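Local coordinates for protein lectin CEL-IV, C-type (PDB 3ALU) that binds galactose-containing sugars such as raffinose through a calcium ion held in its C-type lectin carbohydrate-recognition domain, at residues Y106-G117 / S130-Y138. Numbering follows the deposited sequence.
Sequences YDGWVSGEPNNG and SRGFWADVY. With CA (calcium ion), chain K; GLA (alpha-D-galactopyranose), chain E; EDO (1,2-ethanediol), chain I.
Asp136 and Glu113 meet across a calcium ion, at the primary sugar-binding site of C-type lectins and in a clear case of one metal fastening a loop to a strand. Asp136 binds it twice, through OD1 and its own carbonyl O; Glu113 OE2 (2.3 Å), Asn116 OD1 and the side-chain amide of Asn115 supply the other protein ligands, and O3 and O4 of galactose bind the ion as well. The Asp136 carboxylate also grips the backbone just past the Glu-Pro pair, with two bonds. Asn116 N donates to the syn lone pair of Asp136 OD2 (2.8 Å), whereas Asn115 N reaches Asp136 OD1 at 2.9 Å from above the carboxylate plane. With chi1 at 73°, the Asp136 carboxylate sits between its own backbone N and carbonyl carbon, turned to the loop. In return Asp136 N donates to the anti lone pair of Glu113 OE2, helping to orient that calcium-bound oxygen, while Glu113 OE1 lies 2.6 Å from O3 of galactose. A cis peptide precedes Pro114, between the ligands Glu113 and Asn115, as is usual in this site of C-type lectins.

Farther along, Trp109 and Trp134 form a single beta bridge: Trp134 N donates to Gly108 O, and Val110 N to Trp134 O at 3.0 Å. Their indoles pack edge-to-face, planes at 78°, with Trp134 CE3 over one face of Trp109 and Pro114 CD over the other. Gly108 CA makes a CH-pi contact with Trp134, 3.6 Å from the centroid of its six-membered ring, and Trp134 CZ2 meets the edge of the Tyr106 ring at CE1, the two rings being oblique to each other. Val110 CG2 touches Phe133 CB at 3.5 Å.

Ser120 gives Asp136 OD2 a further hydrogen bond, and Gln96 holds Trp109 NE1. Strand 134-137 pairs antiparallel with strand 120-125, Trp109 rests on Met87 and Val89 of strand 82-89, and Tyr106 and Phe133 touch Gln60 of helix 57-70.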
loop_
_atom_site.group_PDB
_atom_site.type_symbol
_atom_site.label_atom_id
_atom_site.label_comp_id
_atom_site.label_asym_id
_atom_site.label_seq_id
_atom_site.Cartn_x
_atom_site.Cartn_y
_atom_site.Cartn_z
ATOM N N TYR A 106 -17.440 -18.420 9.571
ATOM C CA TYR A 106 -16.947 -18.246 10.939
ATOM C C TYR A 106 -18.116 -17.959 11.878
ATOM O O TYR A 106 -18.990 -17.135 11.593
ATOM C CB TYR A 106 -15.909 -17.111 11.050
ATOM C CG TYR A 106 -15.553 -16.789 12.468
ATOM C CD1 TYR A 106 -16.066 -15.637 13.095
ATOM C CD2 TYR A 106 -14.710 -17.638 13.223
ATOM C CE1 TYR A 106 -15.774 -15.348 14.421
ATOM C CE2 TYR A 106 -14.414 -17.356 14.554
ATOM C CZ TYR A 106 -14.933 -16.206 15.147
ATOM O OH TYR A 106 -14.657 -15.925 16.464
ATOM N N ASP A 107 -18.080 -18.653 13.001
ATOM C CA ASP A 107 -19.093 -18.624 14.040
ATOM C C ASP A 107 -18.540 -17.911 15.273
ATOM O O ASP A 107 -17.734 -18.488 16.020
ATOM C CB ASP A 107 -19.453 -20.098 14.374
ATOM C CG ASP A 107 -20.328 -20.241 15.587
ATOM O OD1 ASP A 107 -20.682 -21.415 15.934
ATOM O OD2 ASP A 107 -20.661 -19.224 16.218
ATOM N N GLY A 108 -18.969 -16.656 15.499
ATOM C CA GLY A 108 -18.466 -15.884 16.614
ATOM C C GLY A 108 -19.496 -15.610 17.697
ATOM O O GLY A 108 -19.308 -14.757 18.549
ATOM N N TRP A 109 -20.586 -16.359 17.673
ATOM C CA TRP A 109 -21.689 -16.146 18.594
ATOM C C TRP A 109 -21.323 -16.503 20.047
ATOM O O TRP A 109 -20.713 -17.548 20.299
ATOM C CB TRP A 109 -22.855 -17.041 18.175
ATOM C CG TRP A 109 -23.458 -16.702 16.838
ATOM C CD1 TRP A 109 -23.281 -17.381 15.670
ATOM C CD2 TRP A 109 -24.258 -15.549 16.528
ATOM N NE1 TRP A 109 -23.992 -16.759 14.645
ATOM C CE2 TRP A 109 -24.592 -15.630 15.150
ATOM C CE3 TRP A 109 -24.748 -14.476 17.287
ATOM C CZ2 TRP A 109 -25.399 -14.668 14.503
ATOM C CZ3 TRP A 109 -25.568 -13.503 16.642
ATOM C CH2 TRP A 109 -25.878 -13.614 15.266
ATOM N N VAL A 110 -21.721 -15.662 20.992
ATOM C CA VAL A 110 -21.656 -15.983 22.432
ATOM C C VAL A 110 -22.526 -17.244 22.586
ATOM O O VAL A 110 -23.528 -17.399 21.878
ATOM C CB VAL A 110 -22.270 -14.837 23.276
ATOM C CG1 VAL A 110 -22.509 -15.244 24.735
ATOM C CG2 VAL A 110 -21.362 -13.648 23.261
ATOM N N SER A 111 -22.142 -18.135 23.502
ATOM C CA SER A 111 -22.978 -19.299 23.787
ATOM C C SER A 111 -24.424 -18.923 24.085
ATOM O O SER A 111 -24.696 -17.987 24.853
ATOM C CB SER A 111 -22.368 -20.083 24.951
ATOM O OG SER A 111 -22.467 -19.304 26.138
ATOM N N GLY A 112 -25.353 -19.648 23.449
ATOM C CA GLY A 112 -26.792 -19.342 23.534
ATOM C C GLY A 112 -27.372 -18.348 22.528
ATOM O O GLY A 112 -28.607 -18.130 22.499
ATOM N N GLU A 113 -26.481 -17.705 21.759
ATOM C CA GLU A 113 -26.860 -16.833 20.619
ATOM C C GLU A 113 -26.637 -17.552 19.290
ATOM O O GLU A 113 -25.724 -18.373 19.166
ATOM C CB GLU A 113 -26.035 -15.542 20.623
ATOM C CG GLU A 113 -25.958 -14.813 21.957
ATOM C CD GLU A 113 -27.262 -14.140 22.369
ATOM O OE1 GLU A 113 -27.733 -14.403 23.500
ATOM O OE2 GLU A 113 -27.803 -13.326 21.599
ATOM N N PRO A 114 -27.472 -17.262 18.268
ATOM C CA PRO A 114 -28.619 -16.343 18.268
ATOM C C PRO A 114 -29.824 -16.944 18.955
ATOM O O PRO A 114 -30.052 -18.158 18.852
ATOM C CB PRO A 114 -28.920 -16.144 16.757
ATOM C CG PRO A 114 -28.352 -17.349 16.095
ATOM C CD PRO A 114 -27.222 -17.861 16.945
ATOM N N ASN A 115 -30.585 -16.115 19.646
ATOM C CA ASN A 115 -31.767 -16.611 20.370
ATOM C C ASN A 115 -32.965 -15.698 20.224
ATOM O O ASN A 115 -34.002 -15.886 20.899
ATOM C CB ASN A 115 -31.393 -16.799 21.846
ATOM C CG ASN A 115 -31.062 -15.492 22.538
ATOM O OD1 ASN A 115 -30.755 -14.473 21.894
ATOM N ND2 ASN A 115 -31.127 -15.494 23.858
ATOM N N ASN A 116 -32.850 -14.697 19.338
ATOM C CA ASN A 116 -33.931 -13.712 19.126
ATOM C C ASN A 116 -34.519 -13.763 17.727
ATOM O O ASN A 116 -35.244 -12.848 17.308
ATOM C CB ASN A 116 -33.479 -12.286 19.489
ATOM C CG ASN A 116 -33.272 -12.112 20.975
ATOM O OD1 ASN A 116 -32.156 -11.891 21.443
ATOM N ND2 ASN A 116 -34.362 -12.264 21.760
ATOM N N GLY A 117 -34.204 -14.819 16.982
ATOM C CA GLY A 117 -34.856 -15.038 15.668
ATOM C C GLY A 117 -36.357 -15.242 15.766
ATOM O O GLY A 117 -36.840 -15.585 16.846
ATOM N N SER A 130 -19.507 -10.786 27.429
ATOM C CA SER A 130 -19.421 -11.449 26.114
ATOM C C SER A 130 -18.041 -11.361 25.473
ATOM O O SER A 130 -17.708 -12.158 24.577
ATOM C CB SER A 130 -20.492 -10.804 25.206
ATOM O OG SER A 130 -20.646 -9.397 25.567
ATOM N N ARG A 131 -17.217 -10.424 25.957
ATOM C CA ARG A 131 -15.811 -10.289 25.508
ATOM C C ARG A 131 -15.677 -10.127 23.997
ATOM O O ARG A 131 -14.705 -10.580 23.397
ATOM C CB ARG A 131 -14.973 -11.488 25.998
ATOM C CG ARG A 131 -14.921 -11.630 27.514
ATOM C CD ARG A 131 -13.961 -10.617 28.124
ATOM N NE ARG A 131 -14.054 -10.596 29.594
ATOM C CZ ARG A 131 -13.388 -9.732 30.357
ATOM N NH1 ARG A 131 -12.539 -8.871 29.792
ATOM N NH2 ARG A 131 -13.544 -9.757 31.672
ATOM N N GLY A 132 -16.651 -9.434 23.404
ATOM C CA GLY A 132 -16.635 -9.129 21.955
ATOM C C GLY A 132 -17.401 -10.140 21.103
ATOM O O GLY A 132 -17.724 -9.883 19.938
ATOM N N PHE A 133 -17.663 -11.340 21.621
ATOM C CA PHE A 133 -18.391 -12.282 20.804
ATOM C C PHE A 133 -19.823 -11.787 20.584
ATOM O O PHE A 133 -20.290 -10.853 21.289
ATOM C CB PHE A 133 -18.343 -13.680 21.488
ATOM C CG PHE A 133 -16.969 -14.274 21.487
ATOM C CD1 PHE A 133 -16.267 -14.434 22.686
ATOM C CD2 PHE A 133 -16.353 -14.632 20.292
ATOM C CE1 PHE A 133 -14.971 -14.980 22.684
ATOM C CE2 PHE A 133 -15.056 -15.161 20.278
ATOM C CZ PHE A 133 -14.368 -15.313 21.496
ATOM N N TRP A 134 -20.527 -12.398 19.635
ATOM C CA TRP A 134 -21.717 -11.730 19.081
ATOM C C TRP A 134 -23.003 -12.036 19.842
ATOM O O TRP A 134 -23.206 -13.170 20.314
ATOM C CB TRP A 134 -21.953 -12.076 17.612
ATOM C CG TRP A 134 -20.741 -12.097 16.759
ATOM C CD1 TRP A 134 -19.615 -11.351 16.927
ATOM C CD2 TRP A 134 -20.551 -12.887 15.590
ATOM N NE1 TRP A 134 -18.713 -11.651 15.930
ATOM C CE2 TRP A 134 -19.262 -12.583 15.083
ATOM C CE3 TRP A 134 -21.371 -13.804 14.877
ATOM C CZ2 TRP A 134 -18.714 -13.216 13.928
ATOM C CZ3 TRP A 134 -20.833 -14.430 13.729
ATOM C CH2 TRP A 134 -19.510 -14.133 13.265
ATOM N N ALA A 135 -23.875 -11.035 19.888
ATOM C CA ALA A 135 -25.253 -11.217 20.358
ATOM C C ALA A 135 -26.170 -10.943 19.186
ATOM O O ALA A 135 -25.835 -10.119 18.322
ATOM C CB ALA A 135 -25.574 -10.241 21.495
ATOM N N ASP A 136 -27.323 -11.610 19.119
ATOM C CA ASP A 136 -28.330 -11.136 18.162
ATOM C C ASP A 136 -29.352 -10.264 18.870
ATOM O O ASP A 136 -29.635 -10.467 20.073
ATOM C CB ASP A 136 -28.996 -12.255 17.336
ATOM C CG ASP A 136 -29.992 -13.109 18.154
ATOM O OD1 ASP A 136 -29.773 -13.358 19.348
ATOM O OD2 ASP A 136 -30.992 -13.575 17.561
ATOM N N VAL A 137 -29.819 -9.262 18.135
ATOM C CA VAL A 137 -30.704 -8.245 18.708
ATOM C C VAL A 137 -31.778 -7.909 17.699
ATOM O O VAL A 137 -31.644 -8.162 16.513
ATOM C CB VAL A 137 -29.921 -6.929 19.061
ATOM C CG1 VAL A 137 -28.793 -7.156 20.088
ATOM C CG2 VAL A 137 -29.395 -6.205 17.792
ATOM N N TYR A 138 -32.864 -7.291 18.175
ATOM C CA TYR A 138 -33.871 -6.804 17.237
ATOM C C TYR A 138 -33.344 -5.562 16.526
ATOM O O TYR A 138 -32.591 -4.756 17.108
ATOM C CB TYR A 138 -35.228 -6.569 17.962
ATOM C CG TYR A 138 -35.731 -7.864 18.516
ATOM C CD1 TYR A 138 -35.885 -8.044 19.879
ATOM C CD2 TYR A 138 -35.958 -8.945 17.659
ATOM C CE1 TYR A 138 -36.296 -9.299 20.394
ATOM C CE2 TYR A 138 -36.370 -10.176 18.155
ATOM C CZ TYR A 138 -36.532 -10.331 19.519
ATOM O OH TYR A 138 -36.916 -11.563 20.024
HETATM CA CA CA K . -29.937 -12.364 21.551
HETATM C C1 GLA E . -30.454 -9.724 26.153
HETATM C C2 GLA E . -30.698 -11.013 25.356
HETATM C C3 GLA E . -29.413 -11.694 24.915
HETATM C C4 GLA E . -28.498 -10.713 24.170
HETATM C C5 GLA E . -28.338 -9.432 25.013
HETATM C C6 GLA E . -27.504 -8.352 24.306
HETATM O O2 GLA E . -31.429 -11.963 26.161
HETATM O O3 GLA E . -29.737 -12.825 24.092
HETATM O O4 GLA E . -29.135 -10.405 22.925
HETATM O O5 GLA E . -29.619 -8.857 25.327
HETATM O O6 GLA E . -28.235 -7.920 23.155
HETATM C C1 EDO I . -32.957 -8.458 21.600
HETATM O O1 EDO I . -32.818 -7.107 21.143
HETATM C C2 EDO I . -32.052 -8.736 22.779
HETATM O O2 EDO I . -32.791 -8.408 23.953
HETATM O O HOH W 1 -38.008 -13.716 18.601
#